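Local coordinates for RagB/SusD domain protein (Flavobacterium johnsoniae, PDB 5J5U), which binds chitin and, as a SusD homologue of a chitin utilization locus, probably captures chitin chains at the cell surface for uptake, at residues S319-P323 against Y324-R328; G250-S253 against D254-D258; K370-E373 against V374-A377; D258-S262 against L263-Y267; D273-L276 against K277-A280. All coordinates share one frame; numbering follows the deposited sequence.

Contact 1. Residues S319-P323 against Y324-R328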
loop_
_atom_site.group_PDB
_atom_site.type_symbol
_atom_site.label_atom_id
_atom_site.label_comp_id
_atom_site.label_asym_id
_atom_site.label_seq_id
_atom_site.Cartn_x
_atom_site.Cartn_y
_atom_site.Cartn_z
ATOM N N SER A 319 -14.681 -6.236 -17.857
ATOM C CA SER A 319 -14.973 -6.634 -16.486
ATOM C C SER A 319 -15.020 -5.430 -15.566
ATOM O O SER A 319 -14.299 -4.438 -15.772
ATOM C CB SER A 319 -13.920 -7.616 -15.953
ATOM O OG SER A 319 -14.056 -8.911 -16.518
ATOM N N GLY A 320 -15.841 -5.547 -14.530
ATOM C CA GLY A 320 -15.993 -4.528 -13.510
ATOM C C GLY A 320 -15.451 -4.959 -12.152
ATOM O O GLY A 320 -14.662 -5.891 -12.037
ATOM N N ILE A 321 -15.862 -4.254 -11.108
ATOM C CA ILE A 321 -15.366 -4.550 -9.781
ATOM C C ILE A 321 -16.511 -5.030 -8.920
ATOM O O ILE A 321 -17.577 -4.417 -8.919
ATOM C CB ILE A 321 -14.690 -3.323 -9.145
ATOM C CG1 ILE A 321 -13.444 -2.939 -9.953
ATOM C CG2 ILE A 321 -14.351 -3.603 -7.685
ATOM C CD1 ILE A 321 -12.871 -1.564 -9.620
ATOM N N GLN A 322 -16.291 -6.133 -8.208
ATOM C CA GLN A 322 -17.335 -6.707 -7.370
ATOM C C GLN A 322 -17.805 -5.666 -6.374
ATOM O O GLN A 322 -16.990 -4.970 -5.758
ATOM C CB GLN A 322 -16.847 -7.968 -6.653
ATOM C CG GLN A 322 -16.664 -9.196 -7.563
ATOM C CD GLN A 322 -17.979 -9.933 -7.839
ATOM O OE1 GLN A 322 -19.064 -9.427 -7.542
ATOM N NE2 GLN A 322 -17.879 -11.141 -8.396
ATOM N N PRO A 323 -19.132 -5.545 -6.235
ATOM C CA PRO A 323 -19.807 -4.497 -5.448
ATOM C C PRO A 323 -19.376 -4.460 -3.984
ATOM O O PRO A 323 -19.289 -3.375 -3.415
ATOM C CB PRO A 323 -21.292 -4.869 -5.559
ATOM C CG PRO A 323 -21.380 -5.750 -6.793
ATOM C CD PRO A 323 -20.074 -6.455 -6.913
ATOM N N TYR A 324 -19.096 -5.615 -3.386
ATOM C CA TYR A 324 -18.769 -5.657 -1.957
ATOM C C TYR A 324 -17.411 -4.979 -1.683
ATOM O O TYR A 324 -17.112 -4.557 -0.551
ATOM C CB TYR A 324 -18.792 -7.112 -1.436
ATOM C CG TYR A 324 -18.108 -8.150 -2.332
ATOM C CD1 TYR A 324 -18.845 -8.931 -3.220
ATOM C CD2 TYR A 324 -16.737 -8.367 -2.265
ATOM C CE1 TYR A 324 -18.236 -9.877 -4.027
ATOM C CE2 TYR A 324 -16.110 -9.324 -3.072
ATOM C CZ TYR A 324 -16.870 -10.070 -3.946
ATOM O OH TYR A 324 -16.262 -11.003 -4.748
ATOM N N LEU A 325 -16.600 -4.861 -2.735
ATOM C CA LEU A 325 -15.310 -4.177 -2.632
ATOM C C LEU A 325 -15.449 -2.651 -2.620
ATOM O O LEU A 325 -14.489 -1.956 -2.337
ATOM C CB LEU A 325 -14.392 -4.600 -3.777
ATOM C CG LEU A 325 -14.129 -6.092 -3.900
ATOM C CD1 LEU A 325 -13.468 -6.439 -5.246
ATOM C CD2 LEU A 325 -13.280 -6.539 -2.731
ATOM N N LYS A 326 -16.631 -2.125 -2.935
ATOM C CA LYS A 326 -16.746 -0.683 -3.152
ATOM C C LYS A 326 -17.724 0.014 -2.221
ATOM O O LYS A 326 -18.173 1.141 -2.500
ATOM C CB LYS A 326 -17.137 -0.403 -4.607
ATOM C CG LYS A 326 -16.096 -0.885 -5.580
ATOM C CD LYS A 326 -16.440 -0.477 -6.989
ATOM C CE LYS A 326 -17.759 -1.078 -7.427
ATOM N NZ LYS A 326 -18.000 -0.773 -8.861
ATOM N N LEU A 327 -18.017 -0.649 -1.103
ATOM C CA LEU A 327 -19.028 -0.165 -0.160
ATOM C C LEU A 327 -18.423 0.669 0.947
ATOM O O LEU A 327 -17.296 0.432 1.378
ATOM C CB LEU A 327 -19.782 -1.341 0.470
ATOM C CG LEU A 327 -20.613 -2.191 -0.480
ATOM C CD1 LEU A 327 -21.104 -3.471 0.224
ATOM C CD2 LEU A 327 -21.753 -1.347 -0.997
ATOM N N ARG A 328 -19.217 1.592 1.459
ATOM C CA ARG A 328 -18.818 2.396 2.595
ATOM C C ARG A 328 -18.469 1.496 3.784
ATOM O O ARG A 328 -17.603 1.840 4.584
ATOM C CB ARG A 328 -19.937 3.389 2.928
ATOM C CG ARG A 328 -20.114 3.705 4.391
ATOM C CD ARG A 328 -21.234 4.734 4.643
ATOM N NE ARG A 328 -21.249 5.149 6.049
ATOM C CZ ARG A 328 -21.979 4.567 7.004
ATOM N NH1 ARG A 328 -22.803 3.566 6.707
ATOM N NH2 ARG A 328 -21.909 5.005 8.259
HETATM O O HOH W 1 -17.616 -2.170 -11.477
#
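A local contact between Q322 and Y324, and between I321 and the two residues L325 and K326, puts a tight 3-10 bend in the chain where strand 320-321 ends. Two backbone bonds make the turn: L325 N donates to Q322 O and K326 N to P323 O at 3.0 Å, each spanning three residues as 3-10 geometry requires, with both donors lying well above the carbonyl planes. Q322 lies over one face of the Y324 ring. Its CB sits 3.8 Å from the centroid and displaced toward the rim, a CH-pi contact, while its CG comes within 3.4 Å of Y324 OH. The chain of Q322 bends at chi2 (-81°) and keeps the amide beside the ring, the two planes 22° apart. The polar ends are held elsewhere: Y324 OH bonds to M278 O and Q322 NE2 to K277 O, so both groups reach back to helix 276-279. I321 CG2 serves two partners, meeting L325 CD1 at 3.8 Å and K326 CD at 3.8 Å; both side chains cross I321 at about a right angle. The aliphatic part of K326 lies against I321, and its bend at chi3 brings NZ to a water that accepts from NZ at 3.0 Å and from I321 N at 2.7 Å. A strand-end amide and a buried lysine thus share one water. H256 ND1 is a further, weak partner of NZ, and these two polar partners should lower the cost of burying the ammonium charge.

Contact 2. Residues G250-S253 against D254-D258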
loop_
_atom_site.group_PDB
_atom_site.type_symbol
_atom_site.label_atom_id
_atom_site.label_comp_id
_atom_site.label_asym_id
_atom_site.label_seq_id
_atom_site.Cartn_x
_atom_site.Cartn_y
_atom_site.Cartn_z
ATOM N N GLY A 250 -13.772 7.022 -2.984
ATOM C CA GLY A 250 -13.211 7.301 -4.302
ATOM C C GLY A 250 -13.906 6.505 -5.413
ATOM O O GLY A 250 -14.280 7.055 -6.437
ATOM N N PHE A 251 -14.070 5.202 -5.198
ATOM C CA PHE A 251 -14.800 4.334 -6.128
ATOM C C PHE A 251 -16.189 4.874 -6.493
ATOM O O PHE A 251 -16.604 4.787 -7.647
ATOM C CB PHE A 251 -14.935 2.928 -5.537
ATOM C CG PHE A 251 -13.687 2.089 -5.667
ATOM C CD1 PHE A 251 -12.906 2.155 -6.815
ATOM C CD2 PHE A 251 -13.304 1.229 -4.652
ATOM C CE1 PHE A 251 -11.757 1.373 -6.937
ATOM C CE2 PHE A 251 -12.154 0.432 -4.764
ATOM C CZ PHE A 251 -11.385 0.508 -5.904
ATOM N N ILE A 252 -16.878 5.457 -5.512
ATOM C CA ILE A 252 -18.248 5.971 -5.670
ATOM C C ILE A 252 -18.251 7.363 -6.314
ATOM O O ILE A 252 -19.125 7.673 -7.110
ATOM C CB ILE A 252 -18.996 5.987 -4.315
ATOM C CG1 ILE A 252 -19.228 4.553 -3.843
ATOM C CG2 ILE A 252 -20.356 6.659 -4.427
ATOM C CD1 ILE A 252 -19.591 4.415 -2.369
ATOM N N SER A 253 -17.252 8.188 -6.019
ATOM C CA SER A 253 -17.175 9.499 -6.669
ATOM C C SER A 253 -16.700 9.388 -8.127
ATOM O O SER A 253 -16.868 10.316 -8.901
ATOM C CB SER A 253 -16.265 10.427 -5.887
ATOM O OG SER A 253 -16.489 10.230 -4.511
ATOM N N ASP A 254 -16.106 8.260 -8.491
ATOM C CA ASP A 254 -15.818 7.970 -9.896
ATOM C C ASP A 254 -17.040 7.367 -10.597
ATOM O O ASP A 254 -16.943 6.880 -11.738
ATOM C CB ASP A 254 -14.630 7.024 -10.034
ATOM C CG ASP A 254 -13.313 7.699 -9.714
ATOM O OD1 ASP A 254 -13.240 8.946 -9.731
ATOM O OD2 ASP A 254 -12.333 6.974 -9.463
ATOM N N GLU A 255 -18.183 7.396 -9.908
ATOM C CA GLU A 255 -19.440 6.854 -10.443
ATOM C C GLU A 255 -19.321 5.393 -10.871
ATOM O O GLU A 255 -19.895 5.002 -11.886
ATOM C CB GLU A 255 -19.904 7.683 -11.639
ATOM C CG GLU A 255 -20.060 9.167 -11.362
ATOM C CD GLU A 255 -20.535 9.913 -12.589
ATOM O OE1 GLU A 255 -21.482 9.429 -13.244
ATOM O OE2 GLU A 255 -19.948 10.969 -12.915
ATOM N N HIS A 256 -18.586 4.601 -10.093
ATOM C CA HIS A 256 -18.388 3.180 -10.374
ATOM C C HIS A 256 -17.852 3.003 -11.783
ATOM O O HIS A 256 -18.182 2.039 -12.466
ATOM C CB HIS A 256 -19.693 2.395 -10.163
ATOM C CG HIS A 256 -20.216 2.491 -8.766
ATOM N ND1 HIS A 256 -19.730 1.715 -7.733
ATOM C CD2 HIS A 256 -21.141 3.314 -8.214
ATOM C CE1 HIS A 256 -20.356 2.032 -6.616
ATOM N NE2 HIS A 256 -21.213 3.004 -6.877
ATOM N N GLY A 257 -17.021 3.952 -12.207
ATOM C CA GLY A 257 -16.414 3.909 -13.518
ATOM C C GLY A 257 -15.039 3.278 -13.535
ATOM O O GLY A 257 -14.410 3.189 -14.589
ATOM N N ASP A 258 -14.567 2.817 -12.383
ATOM C CA ASP A 258 -13.249 2.192 -12.336
ATOM C C ASP A 258 -13.336 0.703 -12.640
ATOM O O ASP A 258 -14.248 0.027 -12.168
ATOM C CB ASP A 258 -12.579 2.387 -10.969
ATOM C CG ASP A 258 -12.221 3.844 -10.684
ATOM O OD1 ASP A 258 -11.341 4.410 -11.390
ATOM O OD2 ASP A 258 -12.809 4.415 -9.725
HETATM O O HOH W 2 -15.416 3.411 -9.643
#
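F251 and D258 meet edge-on: D258 OD2 lies in the plane of the phenyl ring, 3.7 Å from F251 CD1, with ring and carboxylate planes 65° apart. An aromatic edge carries the positive end of the ring's quadrupole, so this approach suits an acid oxygen. Alongside, I252 and H256 run side by side in the same direction, and I252 CG1 touches H256 CE1 at 3.9 Å, while F251 O lies over one face of the imidazole. The backbone that carries these side chains is a worked case of a Schellman motif. E255, with positive phi, is its C-prime residue: H256 N reaches back to F251 O at 3.2 Å and E255 N to I252 O at 3.0 Å, ending helix 246-253, while D254 N still makes a helical bond to G250 O. A water reinforces the turn, donating to F251 O and to D258 OD2 and accepting from D258 N at 2.9 Å, and so links the last helical turn to the loop that leaves it. The carboxylates of D254 and D258 come together at OD2, 2.6 Å apart, close enough that one of the acids probably holds a proton. Their other oxygens have separate partners, H35 NE2 for D254 OD1 and S52 OG for D258 OD1. Farther out, L39 of helix 31-45 packs on F251, D254 and D258, and V55 of helix 53-60 touches both aspartates.

Contact 3. Residues K370-E373 against V374-A377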
loop_
_atom_site.group_PDB
_atom_site.type_symbol
_atom_site.label_atom_id
_atom_site.label_comp_id
_atom_site.label_asym_id
_atom_site.label_seq_id
_atom_site.Cartn_x
_atom_site.Cartn_y
_atom_site.Cartn_z
ATOM N N LYS A 370 -6.976 -15.963 0.407
ATOM C CA LYS A 370 -7.977 -16.027 1.471
ATOM C C LYS A 370 -8.277 -14.693 2.125
ATOM O O LYS A 370 -9.328 -14.553 2.752
ATOM C CB LYS A 370 -7.567 -17.034 2.562
ATOM C CG LYS A 370 -7.763 -18.498 2.141
ATOM C CD LYS A 370 -7.299 -19.520 3.186
ATOM C CE LYS A 370 -7.607 -20.945 2.696
ATOM N NZ LYS A 370 -7.262 -22.005 3.682
ATOM N N GLN A 371 -7.371 -13.718 2.003
ATOM C CA GLN A 371 -7.575 -12.444 2.700
ATOM C C GLN A 371 -8.760 -11.684 2.108
ATOM O O GLN A 371 -9.338 -10.817 2.754
ATOM C CB GLN A 371 -6.306 -11.580 2.645
ATOM C CG GLN A 371 -6.214 -10.691 1.413
ATOM C CD GLN A 371 -4.853 -10.043 1.245
ATOM O OE1 GLN A 371 -3.844 -10.555 1.731
ATOM N NE2 GLN A 371 -4.818 -8.912 0.546
ATOM N N LEU A 372 -9.137 -12.037 0.886
ATOM C CA LEU A 372 -10.249 -11.376 0.207
ATOM C C LEU A 372 -11.608 -11.738 0.817
ATOM O O LEU A 372 -12.610 -11.058 0.580
ATOM C CB LEU A 372 -10.248 -11.732 -1.281
ATOM C CG LEU A 372 -9.038 -11.379 -2.144
ATOM C CD1 LEU A 372 -9.394 -11.610 -3.596
ATOM C CD2 LEU A 372 -8.614 -9.936 -1.941
ATOM N N GLU A 373 -11.643 -12.799 1.614
ATOM C CA GLU A 373 -12.905 -13.249 2.182
ATOM C C GLU A 373 -13.532 -12.179 3.070
ATOM O O GLU A 373 -14.745 -11.978 3.069
ATOM C CB GLU A 373 -12.690 -14.533 2.972
ATOM C CG GLU A 373 -12.259 -15.713 2.107
ATOM C CD GLU A 373 -11.986 -16.960 2.923
ATOM O OE1 GLU A 373 -12.367 -16.995 4.115
ATOM O OE2 GLU A 373 -11.362 -17.892 2.382
ATOM N N VAL A 374 -12.693 -11.441 3.784
ATOM C CA VAL A 374 -13.200 -10.454 4.723
ATOM C C VAL A 374 -13.933 -9.335 3.984
ATOM O O VAL A 374 -14.715 -8.612 4.585
ATOM C CB VAL A 374 -12.068 -9.878 5.594
ATOM C CG1 VAL A 374 -11.089 -9.077 4.756
ATOM C CG2 VAL A 374 -12.640 -9.044 6.728
ATOM N N TYR A 375 -13.713 -9.237 2.672
ATOM C CA TYR A 375 -14.387 -8.244 1.832
ATOM C C TYR A 375 -15.798 -8.695 1.476
ATOM O O TYR A 375 -16.544 -7.954 0.845
ATOM C CB TYR A 375 -13.603 -7.986 0.540
ATOM C CG TYR A 375 -12.266 -7.339 0.749
ATOM C CD1 TYR A 375 -12.126 -6.259 1.601
ATOM C CD2 TYR A 375 -11.133 -7.824 0.111
ATOM C CE1 TYR A 375 -10.893 -5.661 1.804
ATOM C CE2 TYR A 375 -9.896 -7.233 0.308
ATOM C CZ TYR A 375 -9.785 -6.152 1.161
ATOM O OH TYR A 375 -8.561 -5.557 1.371
ATOM N N GLY A 376 -16.144 -9.922 1.846
ATOM C CA GLY A 376 -17.440 -10.464 1.500
ATOM C C GLY A 376 -17.392 -11.346 0.264
ATOM O O GLY A 376 -18.435 -11.703 -0.288
ATOM N N ALA A 377 -16.186 -11.710 -0.169
ATOM C CA ALA A 377 -16.042 -12.597 -1.325
ATOM C C ALA A 377 -16.256 -14.065 -0.940
ATOM O O ALA A 377 -15.879 -14.506 0.147
ATOM C CB ALA A 377 -14.679 -12.414 -1.977
HETATM O O HOH W 3 -16.766 -14.036 2.660
#
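V374 opens the second segment by setting one methyl group against the backbone of the helical run before it: its CG1 lies 3.2 Å from Q371 O. That branch sits between the backbone N and the carbonyl carbon (chi1 66°), which directs it back at the carbonyl. Y375 follows, and its backbone N bonds to L372 O at 3.0 Å, a 3-10 step approached from above the carbonyl plane. The same residue makes the main side-chain contact, since L372 CD2 meets the ring at its edge and in its plane, 3.7 Å from CE2, the two side chains running at a slant to each other. Next comes G376, whose N donates to E373 O at 2.8 Å; its positive phi of 98° turns the chain out of the 3-10 segment. A377 then brings CB to 3.6 Å from L372 O, and its own carbonyl is tied to E373 O by a water that donates to both oxygens. In the wider fold, L372 packs on M278 and L279 of helix 276-279 and on R275 of the loop before it, with A377 also on M278, while Q371 and Y375 lie against L333 of strand 332-335 and Y375 against L325.

Contact 4. Residues D258-S262 against L263-Y267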
loop_
_atom_site.group_PDB
_atom_site.type_symbol
_atom_site.label_atom_id
_atom_site.label_comp_id
_atom_site.label_asym_id
_atom_site.label_seq_id
_atom_site.Cartn_x
_atom_site.Cartn_y
_atom_site.Cartn_z
ATOM N N ASP A 258 -14.567 2.817 -12.383
ATOM C CA ASP A 258 -13.249 2.192 -12.336
ATOM C C ASP A 258 -13.336 0.703 -12.640
ATOM O O ASP A 258 -14.248 0.027 -12.168
ATOM C CB ASP A 258 -12.579 2.387 -10.969
ATOM C CG ASP A 258 -12.221 3.844 -10.684
ATOM O OD1 ASP A 258 -11.341 4.410 -11.390
ATOM O OD2 ASP A 258 -12.809 4.415 -9.725
ATOM N N HIS A 259 -12.380 0.212 -13.436
ATOM C CA HIS A 259 -12.194 -1.218 -13.708
ATOM C C HIS A 259 -10.795 -1.616 -13.313
ATOM O O HIS A 259 -9.924 -0.756 -13.161
ATOM C CB HIS A 259 -12.381 -1.559 -15.185
ATOM C CG HIS A 259 -13.661 -1.067 -15.784
ATOM N ND1 HIS A 259 -14.652 -1.923 -16.225
ATOM C CD2 HIS A 259 -14.110 0.187 -16.033
ATOM C CE1 HIS A 259 -15.649 -1.217 -16.728
ATOM N NE2 HIS A 259 -15.349 0.066 -16.617
ATOM N N PHE A 260 -10.560 -2.916 -13.176
ATOM C CA PHE A 260 -9.200 -3.414 -13.017
ATOM C C PHE A 260 -8.477 -3.307 -14.348
ATOM O O PHE A 260 -9.099 -3.309 -15.416
ATOM C CB PHE A 260 -9.189 -4.863 -12.489
ATOM C CG PHE A 260 -9.791 -5.001 -11.117
ATOM C CD1 PHE A 260 -9.350 -4.203 -10.075
ATOM C CD2 PHE A 260 -10.794 -5.927 -10.863
ATOM C CE1 PHE A 260 -9.891 -4.307 -8.811
ATOM C CE2 PHE A 260 -11.336 -6.045 -9.586
ATOM C CZ PHE A 260 -10.883 -5.229 -8.560
ATOM N N SER A 261 -7.164 -3.161 -14.305
ATOM C CA SER A 261 -6.431 -2.993 -15.552
ATOM C C SER A 261 -6.317 -4.314 -16.318
ATOM O O SER A 261 -6.407 -5.390 -15.728
ATOM C CB SER A 261 -5.049 -2.421 -15.269
ATOM O OG SER A 261 -4.199 -3.414 -14.731
ATOM N N SER A 262 -6.109 -4.234 -17.625
ATOM C CA SER A 262 -5.897 -5.438 -18.428
ATOM C C SER A 262 -4.689 -6.243 -17.922
ATOM O O SER A 262 -4.674 -7.462 -17.990
ATOM C CB SER A 262 -5.723 -5.073 -19.910
ATOM O OG SER A 262 -4.626 -4.186 -20.110
ATOM N N LEU A 263 -3.670 -5.559 -17.412
ATOM C CA LEU A 263 -2.496 -6.246 -16.879
ATOM C C LEU A 263 -2.878 -7.211 -15.726
ATOM O O LEU A 263 -2.487 -8.395 -15.711
ATOM C CB LEU A 263 -1.463 -5.219 -16.416
ATOM C CG LEU A 263 -0.121 -5.746 -15.899
ATOM C CD1 LEU A 263 0.704 -6.407 -17.014
ATOM C CD2 LEU A 263 0.660 -4.619 -15.210
ATOM N N LEU A 264 -3.644 -6.707 -14.765
ATOM C CA LEU A 264 -4.043 -7.529 -13.638
ATOM C C LEU A 264 -5.001 -8.640 -14.070
ATOM O O LEU A 264 -4.783 -9.798 -13.757
ATOM C CB LEU A 264 -4.692 -6.673 -12.548
ATOM C CG LEU A 264 -5.211 -7.359 -11.279
ATOM C CD1 LEU A 264 -4.066 -8.046 -10.584
ATOM C CD2 LEU A 264 -5.829 -6.331 -10.357
ATOM N N ILE A 265 -6.043 -8.293 -14.811
ATOM C CA ILE A 265 -7.027 -9.288 -15.213
ATOM C C ILE A 265 -6.381 -10.382 -16.054
ATOM O O ILE A 265 -6.572 -11.553 -15.771
ATOM C CB ILE A 265 -8.190 -8.671 -15.992
ATOM C CG1 ILE A 265 -8.960 -7.695 -15.093
ATOM C CG2 ILE A 265 -9.117 -9.785 -16.528
ATOM C CD1 ILE A 265 -9.524 -8.313 -13.819
ATOM N N ASP A 266 -5.621 -10.003 -17.079
ATOM C CA ASP A 266 -4.900 -10.997 -17.859
ATOM C C ASP A 266 -4.009 -11.863 -16.970
ATOM O O ASP A 266 -3.922 -13.062 -17.186
ATOM C CB ASP A 266 -4.021 -10.363 -18.945
ATOM C CG ASP A 266 -4.817 -9.754 -20.078
ATOM O OD1 ASP A 266 -6.056 -9.896 -20.126
ATOM O OD2 ASP A 266 -4.175 -9.163 -20.962
ATOM N N TYR A 267 -3.334 -11.280 -15.979
ATOM C CA TYR A 267 -2.475 -12.129 -15.159
ATOM C C TYR A 267 -3.294 -13.144 -14.363
ATOM O O TYR A 267 -2.919 -14.315 -14.282
ATOM C CB TYR A 267 -1.612 -11.320 -14.197
ATOM C CG TYR A 267 -0.612 -12.185 -13.459
ATOM C CD1 TYR A 267 0.599 -12.507 -14.038
ATOM C CD2 TYR A 267 -0.890 -12.695 -12.196
ATOM C CE1 TYR A 267 1.512 -13.304 -13.387
ATOM C CE2 TYR A 267 0.023 -13.500 -11.532
ATOM C CZ TYR A 267 1.226 -13.803 -12.138
ATOM O OH TYR A 267 2.163 -14.603 -11.507
#
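F260 and I265 cross at about a right angle, with F260 CB 3.7 Å from I265 CD1, while L264 slants across the same phenylalanine and brings CD2 to within 4.1 Å of F260 CD1. Two branched side chains from successive helical residues thus both touch the one phenylalanine, which reaches them from strand 259-260. In I265 two torsions together set CD1 against F260: chi1 (-64°) stands CG1 beside its own backbone N, and chi2 (-58°) turns the terminal methyl. These groups meet at the N-terminus of helix 262-270, whose N-cap is S261. The hydroxyl S261 OG accepts from L264 N at 3.3 Å, a weak capping bond, and is bonded to Q47 O as well. Its carbonyl does more: I265 N points almost straight at S261 O, 3.1 Å away with an N-H...O angle of 179°. One residue on, D266 N bonds to S262 O at 2.9 Å, and the D266 carboxylate forms a salt bridge with R269. Chemically, the one serine serves the helix start twice, its OG taking up L264 N weakly and its O taking up I265 N.

Contact 5. Residues D273-L276 against K277-A280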
loop_
_atom_site.group_PDB
_atom_site.type_symbol
_atom_site.label_atom_id
_atom_site.label_comp_id
_atom_site.label_asym_id
_atom_site.label_seq_id
_atom_site.Cartn_x
_atom_site.Cartn_y
_atom_site.Cartn_z
ATOM N N ASP A 273 -5.521 -17.949 -11.438
ATOM C CA ASP A 273 -5.595 -17.484 -10.056
ATOM C C ASP A 273 -7.060 -17.503 -9.603
ATOM O O ASP A 273 -7.933 -17.020 -10.315
ATOM C CB ASP A 273 -4.985 -16.079 -9.937
ATOM C CG ASP A 273 -4.608 -15.713 -8.512
ATOM O OD1 ASP A 273 -5.510 -15.622 -7.675
ATOM O OD2 ASP A 273 -3.407 -15.502 -8.229
ATOM N N PRO A 274 -7.347 -18.096 -8.433
ATOM C CA PRO A 274 -8.732 -18.149 -7.937
ATOM C C PRO A 274 -9.298 -16.773 -7.555
ATOM O O PRO A 274 -10.487 -16.646 -7.262
ATOM C CB PRO A 274 -8.633 -19.043 -6.693
ATOM C CG PRO A 274 -7.364 -19.765 -6.828
ATOM C CD PRO A 274 -6.427 -18.861 -7.575
ATOM N N ARG A 275 -8.457 -15.749 -7.540
ATOM C CA ARG A 275 -8.924 -14.449 -7.088
ATOM C C ARG A 275 -9.657 -13.717 -8.188
ATOM O O ARG A 275 -10.260 -12.690 -7.927
ATOM C CB ARG A 275 -7.760 -13.600 -6.581
ATOM C CG ARG A 275 -7.270 -14.000 -5.206
ATOM C CD ARG A 275 -6.006 -13.261 -4.843
ATOM N NE ARG A 275 -4.874 -13.792 -5.585
ATOM C CZ ARG A 275 -3.612 -13.648 -5.206
ATOM N NH1 ARG A 275 -3.330 -12.965 -4.102
ATOM N NH2 ARG A 275 -2.634 -14.168 -5.931
ATOM N N LEU A 276 -9.617 -14.263 -9.400
ATOM C CA LEU A 276 -10.192 -13.620 -10.588
ATOM C C LEU A 276 -11.645 -13.144 -10.409
ATOM O O LEU A 276 -11.946 -11.949 -10.598
ATOM C CB LEU A 276 -10.112 -14.572 -11.787
ATOM C CG LEU A 276 -10.700 -14.056 -13.100
ATOM C CD1 LEU A 276 -9.962 -12.802 -13.531
ATOM C CD2 LEU A 276 -10.607 -15.115 -14.198
ATOM N N LYS A 277 -12.533 -14.073 -10.047
ATOM C CA LYS A 277 -13.963 -13.766 -9.873
ATOM C C LYS A 277 -14.301 -13.267 -8.469
ATOM O O LYS A 277 -15.381 -12.701 -8.247
ATOM C CB LYS A 277 -14.829 -14.995 -10.202
ATOM C CG LYS A 277 -14.503 -15.653 -11.522
ATOM C CD LYS A 277 -15.235 -16.987 -11.655
ATOM C CE LYS A 277 -15.237 -17.486 -13.083
ATOM N NZ LYS A 277 -15.968 -18.775 -13.190
ATOM N N MET A 278 -13.387 -13.472 -7.523
ATOM C CA MET A 278 -13.543 -12.855 -6.212
ATOM C C MET A 278 -13.404 -11.341 -6.362
ATOM O O MET A 278 -13.950 -10.585 -5.565
ATOM C CB MET A 278 -12.502 -13.392 -5.223
ATOM C CG MET A 278 -12.503 -14.916 -5.067
ATOM S SD MET A 278 -11.245 -15.530 -3.926
ATOM C CE MET A 278 -11.817 -14.786 -2.392
ATOM N N LEU A 279 -12.659 -10.910 -7.383
ATOM C CA LEU A 279 -12.368 -9.485 -7.589
ATOM C C LEU A 279 -13.202 -8.862 -8.714
ATOM O O LEU A 279 -13.752 -7.781 -8.551
ATOM C CB LEU A 279 -10.869 -9.278 -7.899
ATOM C CG LEU A 279 -9.855 -9.605 -6.805
ATOM C CD1 LEU A 279 -8.436 -9.651 -7.352
ATOM C CD2 LEU A 279 -9.958 -8.612 -5.675
ATOM N N ALA A 280 -13.273 -9.540 -9.860
ATOM C CA ALA A 280 -13.878 -8.963 -11.064
ATOM C C ALA A 280 -15.301 -9.469 -11.366
ATOM O O ALA A 280 -15.614 -10.647 -11.197
ATOM C CB ALA A 280 -12.991 -9.234 -12.254
#
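L276 and R275 meet the following turn mainly through their backbones, and through their carbonyls they start the short helix 276-279. L276 O receives A280 N at 2.8 Å in a well-formed bond that closes the helix, with a second, weak bond from L279 N. The methyl CB of A280 lies 3.3 Å from the same oxygen, so the carbonyl is wrapped by the returning chain. R275 O, one residue earlier, takes a weak bond from L279 N, bent to 128°, yet L279 lays its side chain against this oxygen, with CG 3.3 Å away and CD1 near R275 CB. M278 also lies against R275 and P274: CG rests 3.4 Å from P274 O, and its extended chi2 (179°) leaves SD close to that carbonyl as well. D273 grips R275 from the start of a type I beta turn that runs from D273 to L276. The guanidinium meets the carboxylate side-on in a salt bridge, NE to OD1 and NH2 to OD2 at 2.8 Å, the latter along the syn lone pair of OD2. D273 OD1 also accepts R275 N on its anti lone pair, a capping bond that ties acid to backbone before the helix. Outside the turn, R275 NH2 goes on to Q406, P274 and R275 pack on I369 of helix 357-371, and L268 of helix 262-270 lies against D273, L276 and L279.

How the contacts relate
From the N terminus the five local contacts follow in series, none crossing another. Contact 2 ends helix 246-253, and contact 4 begins on the last residue of contact 2, D258, passing through strand 259-260 into helix 262-270. Contact 5 turns the chain from there into helix 276-279. After a longer excursion, contact 1 bends the chain just after strand 320-321, which pairs with strand 280-281; contact 3 lies where helix 357-371 gives way to a loop. Contact 1 touches all four others, whereas contact 2 stays about 9 Å, nearest atoms, from contacts 3 and 5. Contact 5 also meets contact 4 through F260 and I265, and contact 3 through L372, thus joining helix 262-270 to the end of helix 357-371.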